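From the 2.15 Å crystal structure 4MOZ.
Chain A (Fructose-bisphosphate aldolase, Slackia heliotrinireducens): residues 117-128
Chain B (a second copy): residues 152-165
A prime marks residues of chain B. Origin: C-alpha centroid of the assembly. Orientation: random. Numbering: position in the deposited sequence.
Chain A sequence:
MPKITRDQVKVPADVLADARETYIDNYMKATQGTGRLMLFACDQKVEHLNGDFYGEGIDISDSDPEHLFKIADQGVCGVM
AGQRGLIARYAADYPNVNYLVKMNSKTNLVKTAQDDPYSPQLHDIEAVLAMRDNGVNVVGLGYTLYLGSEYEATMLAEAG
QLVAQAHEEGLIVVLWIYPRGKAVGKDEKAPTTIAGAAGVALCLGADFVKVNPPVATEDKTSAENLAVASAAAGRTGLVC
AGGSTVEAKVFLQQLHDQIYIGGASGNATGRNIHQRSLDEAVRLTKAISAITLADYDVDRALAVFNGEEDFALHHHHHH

Chain A, residues 117-128: PYSPQLHDIEAV
Chain B, residues 152-165: EATMLAEAGQLVAQ

The strongest link between the two copies is a pair of hydrogen bonds made by one side-chain amide. The CA-to-CB bond of Gln161′ points sideways, but with chi1 t and chi2 p (179° and 66°, chi3 22°) the end of the side chain comes nearer the other chain, so that its OE1 accepts from the backbone N of Asp124 at 2.9 Å (160° at the hydrogen) while its NE2 donates to Asp124 OD2 at 3.1 Å (140°). Glutamine suits this place because its amide carries an acceptor and a donor side by side, matching the backbone NH and carboxylate of a single aspartate.

Asp124 is fixed for the task by its own chain. It sits at the N-cap, phi/psi -74/170, and its p rotamer (chi1 56°, chi2 29°) brings OD1 to 3.0 Å from Ala127 N, a capping bond that satisfies an NH of the helix's first turn. The carboxylate thus caps its own helix and reaches across the interface at once. Water 3 donates to Asp124 OD1 at 2.9 Å and accepts weakly from Gln161′ NE2 at 3.5 Å. The preceding loop is braced by His123 (p, 46°; phi/psi -170/169), whose ND1 donates to Asp124 O at 3.0 Å, and by extended Gln121 (chi1 and chi2 t), whose NE2 donates to His123 O at 2.9 Å.

Residues 152-165 of chain B form a continuous helix, and chain A runs along it in the same N-to-C sense. Residues 118-121 are extended, Leu122 turns at -83/-21, and a helix is under way by Glu126. The register, by CA atoms, sets Pro120 CA 5.7 Å from Ala153′ CA, Leu122 CA 4.4 Å from Ala157′ CA, His123 CA 4.3 Å from Gln161′ CA and Ala127 CA 6.1 Å from Ala164′ CA.

Where the backbones come this close, Gly160′ has a particular role. Leu122 O lies 3.2 Å from Gly160′ CA in a CA-H...O contact; an ideal CB on Gly160′ would fall 2.2 Å from Leu122 O, a clash, so glycine leaves the carbonyl its room. Leu122 O also comes within 3.0 Å of Gln161′ N, but the angle is too poor for a hydrogen bond. Alongside, Ala157′ CB packs 3.7 Å from Gln121 O, and water 2 donates to both Gln121 O (3.1 Å) and Ala157′ O (2.9 Å).

Apolar packing extends from this center. Leu122 (m,t) brings CD2 to 4.0 Å from CB of Leu156′, also m,t. The compact Pro120 ring, C-gamma endo, places CG 3.7 Å from Ala153′ CB and 4.3 Å from Leu156′ CB. Tyr118 (t, 168°; chi2 49°) lays its ring obliquely to the same alanine, CD2 to CB of Ala153′ 3.6 Å. Near this end of the contact, water 1 donates to Tyr118 O (3.2 Å) and Glu152′ OE2 (2.9 Å). At the other end, the methyls of Ala127 and Ala164′ meet CB to CB at 3.8 Å. The contact buries 489 Å² between the stretches, both sides summed; Leu122, Pro120 and Leu156′ are buried apolar residues that suit this packing.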

# COMPACT_ATOMS: atom_id res chain seq x y z
N PRO A 117 17.55 0.45 9.08
CA PRO A 117 16.54 1.14 9.89
C PRO A 117 15.39 1.74 9.08
O PRO A 117 15.57 2.16 7.93
CB PRO A 117 17.35 2.25 10.57
CG PRO A 117 18.46 2.53 9.62
CD PRO A 117 18.83 1.19 9.04
N TYR A 118 14.21 1.75 9.69
CA TYR A 118 13.05 2.44 9.15
C TYR A 118 12.18 2.93 10.30
O TYR A 118 11.79 2.16 11.18
CB TYR A 118 12.24 1.55 8.19
CG TYR A 118 10.87 2.12 7.84
CD1 TYR A 118 10.72 3.45 7.42
CD2 TYR A 118 9.73 1.33 7.91
CE1 TYR A 118 9.48 3.97 7.12
CE2 TYR A 118 8.48 1.84 7.59
CZ TYR A 118 8.36 3.16 7.20
OH TYR A 118 7.12 3.67 6.89
N SER A 119 11.89 4.23 10.29
CA SER A 119 11.04 4.83 11.30
C SER A 119 9.79 5.36 10.60
O SER A 119 9.87 6.31 9.81
CB SER A 119 11.80 5.92 12.04
OG SER A 119 10.95 6.63 12.92
N PRO A 120 8.63 4.74 10.88
CA PRO A 120 7.39 5.04 10.17
C PRO A 120 6.60 6.20 10.77
O PRO A 120 6.55 6.36 11.99
CB PRO A 120 6.59 3.75 10.32
CG PRO A 120 7.01 3.23 11.66
CD PRO A 120 8.45 3.63 11.84
N GLN A 121 5.98 6.99 9.90
CA GLN A 121 5.02 7.99 10.36
C GLN A 121 3.94 7.30 11.19
O GLN A 121 3.34 6.32 10.75
CB GLN A 121 4.40 8.73 9.18
CG GLN A 121 3.58 9.94 9.58
CD GLN A 121 3.14 10.76 8.38
OE1 GLN A 121 3.84 10.82 7.37
NE2 GLN A 121 1.99 11.41 8.49
N LEU A 122 3.71 7.81 12.40
CA LEU A 122 2.86 7.13 13.38
C LEU A 122 1.36 7.38 13.19
O LEU A 122 0.54 6.59 13.65
CB LEU A 122 3.30 7.48 14.81
CG LEU A 122 4.75 7.15 15.20
CD1 LEU A 122 5.07 7.65 16.60
CD2 LEU A 122 5.05 5.66 15.09
N HIS A 123 1.03 8.47 12.50
CA HIS A 123 -0.36 8.87 12.28
C HIS A 123 -0.36 9.97 11.26
O HIS A 123 0.70 10.51 10.95
CB HIS A 123 -0.97 9.39 13.58
CG HIS A 123 -0.07 10.33 14.32
ND1 HIS A 123 0.06 11.63 13.98
CD2 HIS A 123 0.80 10.12 15.39
CE1 HIS A 123 0.96 12.22 14.79
NE2 HIS A 123 1.41 11.30 15.65
N ASP A 124 -1.53 10.34 10.75
CA ASP A 124 -1.62 11.43 9.79
C ASP A 124 -1.43 12.79 10.47
O ASP A 124 -1.41 12.89 11.71
CB ASP A 124 -2.93 11.37 8.99
CG ASP A 124 -4.18 11.37 9.87
OD1 ASP A 124 -4.15 11.93 10.99
OD2 ASP A 124 -5.21 10.81 9.43
N ILE A 125 -1.28 13.83 9.65
CA ILE A 125 -1.12 15.18 10.14
C ILE A 125 -2.42 15.70 10.78
O ILE A 125 -2.38 16.49 11.72
CB ILE A 125 -0.58 16.13 9.04
CG1 ILE A 125 -0.10 17.45 9.66
CG2 ILE A 125 -1.61 16.35 7.93
CD1 ILE A 125 0.67 18.35 8.71
N GLU A 126 -3.56 15.22 10.28
CA GLU A 126 -4.88 15.64 10.77
C GLU A 126 -5.05 15.41 12.27
O GLU A 126 -5.72 16.18 12.95
CB GLU A 126 -6.01 14.94 10.01
CG GLU A 126 -6.29 15.50 8.62
CD GLU A 126 -5.33 15.00 7.55
OE1 GLU A 126 -4.43 14.19 7.85
OE2 GLU A 126 -5.48 15.44 6.39
N ALA A 127 -4.43 14.33 12.78
CA ALA A 127 -4.43 14.02 14.21
C ALA A 127 -3.75 15.12 15.03
O ALA A 127 -4.21 15.48 16.12
CB ALA A 127 -3.75 12.68 14.47
N VAL A 128 -2.65 15.65 14.50
CA VAL A 128 -1.93 16.75 15.14
C VAL A 128 -2.76 18.04 15.07
O VAL A 128 -2.90 18.75 16.07
CB VAL A 128 -0.54 16.97 14.50
CG1 VAL A 128 0.18 18.12 15.18
CG2 VAL A 128 0.28 15.70 14.59
N GLU B 152 7.62 -4.46 13.01
CA GLU B 152 7.33 -3.45 14.03
C GLU B 152 6.72 -2.18 13.43
O GLU B 152 5.73 -1.65 13.94
CB GLU B 152 8.60 -3.11 14.81
CG GLU B 152 8.44 -1.96 15.80
CD GLU B 152 9.76 -1.52 16.41
OE1 GLU B 152 10.25 -2.22 17.33
OE2 GLU B 152 10.31 -0.48 15.97
N ALA B 153 7.32 -1.70 12.35
CA ALA B 153 6.93 -0.44 11.72
C ALA B 153 5.45 -0.41 11.38
O ALA B 153 4.77 0.58 11.65
CB ALA B 153 7.76 -0.20 10.46
N THR B 154 4.97 -1.50 10.80
CA THR B 154 3.60 -1.61 10.36
C THR B 154 2.62 -1.48 11.53
O THR B 154 1.62 -0.76 11.44
CB THR B 154 3.38 -2.95 9.64
OG1 THR B 154 4.48 -3.20 8.76
CG2 THR B 154 2.08 -2.94 8.85
N MSE B 155 2.94 -2.16 12.63
CA MSE B 155 2.11 -2.11 13.82
C MSE B 155 2.18 -0.76 14.54
O MSE B 155 1.17 -0.30 15.06
CB MSE B 155 2.43 -3.27 14.75
CG MSE B 155 1.83 -4.57 14.26
SE MSE B 155 2.49 -6.13 15.18
CE MSE B 155 4.34 -6.14 14.56
N LEU B 156 3.36 -0.14 14.57
CA LEU B 156 3.50 1.22 15.11
C LEU B 156 2.62 2.22 14.37
O LEU B 156 1.91 3.02 14.99
CB LEU B 156 4.96 1.70 15.08
CG LEU B 156 5.93 1.21 16.16
CD1 LEU B 156 7.36 1.56 15.76
CD2 LEU B 156 5.60 1.79 17.53
N ALA B 157 2.66 2.16 13.03
CA ALA B 157 1.84 3.03 12.18
C ALA B 157 0.35 2.80 12.42
O ALA B 157 -0.41 3.75 12.57
CB ALA B 157 2.19 2.82 10.72
N GLU B 158 -0.06 1.53 12.45
CA GLU B 158 -1.45 1.18 12.72
C GLU B 158 -1.89 1.63 14.13
O GLU B 158 -2.93 2.26 14.28
CB GLU B 158 -1.71 -0.32 12.51
CG GLU B 158 -1.81 -0.74 11.05
CD GLU B 158 -2.02 -2.24 10.84
OE1 GLU B 158 -2.18 -3.00 11.81
OE2 GLU B 158 -2.02 -2.66 9.66
N ALA B 159 -1.08 1.31 15.14
CA ALA B 159 -1.41 1.63 16.53
C ALA B 159 -1.54 3.14 16.78
O ALA B 159 -2.48 3.58 17.46
CB ALA B 159 -0.40 1.03 17.49
N GLY B 160 -0.61 3.91 16.23
CA GLY B 160 -0.57 5.35 16.42
C GLY B 160 -1.79 6.06 15.86
O GLY B 160 -2.36 6.94 16.51
N GLN B 161 -2.17 5.68 14.64
CA GLN B 161 -3.35 6.24 13.97
C GLN B 161 -4.63 5.85 14.72
O GLN B 161 -5.55 6.66 14.90
CB GLN B 161 -3.40 5.75 12.51
CG GLN B 161 -4.59 6.22 11.69
CD GLN B 161 -4.61 7.72 11.45
OE1 GLN B 161 -3.58 8.38 11.52
NE2 GLN B 161 -5.78 8.26 11.16
N LEU B 162 -4.67 4.59 15.15
CA LEU B 162 -5.80 4.05 15.88
C LEU B 162 -6.10 4.82 17.18
O LEU B 162 -7.25 5.19 17.43
CB LEU B 162 -5.58 2.57 16.19
CG LEU B 162 -6.78 1.77 16.70
CD1 LEU B 162 -7.76 1.50 15.56
CD2 LEU B 162 -6.31 0.46 17.32
N VAL B 163 -5.06 5.06 17.98
CA VAL B 163 -5.21 5.79 19.26
C VAL B 163 -5.81 7.18 19.01
O VAL B 163 -6.72 7.61 19.73
CB VAL B 163 -3.88 5.93 20.03
CG1 VAL B 163 -4.05 6.77 21.28
CG2 VAL B 163 -3.31 4.56 20.39
N ALA B 164 -5.31 7.86 17.99
CA ALA B 164 -5.81 9.18 17.60
C ALA B 164 -7.29 9.13 17.25
O ALA B 164 -8.09 9.92 17.76
CB ALA B 164 -5.00 9.74 16.44
N GLN B 165 -7.66 8.18 16.39
CA GLN B 165 -9.04 8.04 15.94
C GLN B 165 -9.98 7.61 17.08
O GLN B 165 -11.11 8.09 17.19
CB GLN B 165 -9.13 7.06 14.77
CG GLN B 165 -8.57 7.63 13.47
CD GLN B 165 -8.70 6.67 12.31
OE1 GLN B 165 -8.00 5.66 12.25
NE2 GLN B 165 -9.58 6.98 11.38
O HOH W 1 9.99 0.37 13.19
O HOH W 2 0.24 5.82 10.64
O HOH W 3 -6.82 11.45 12.00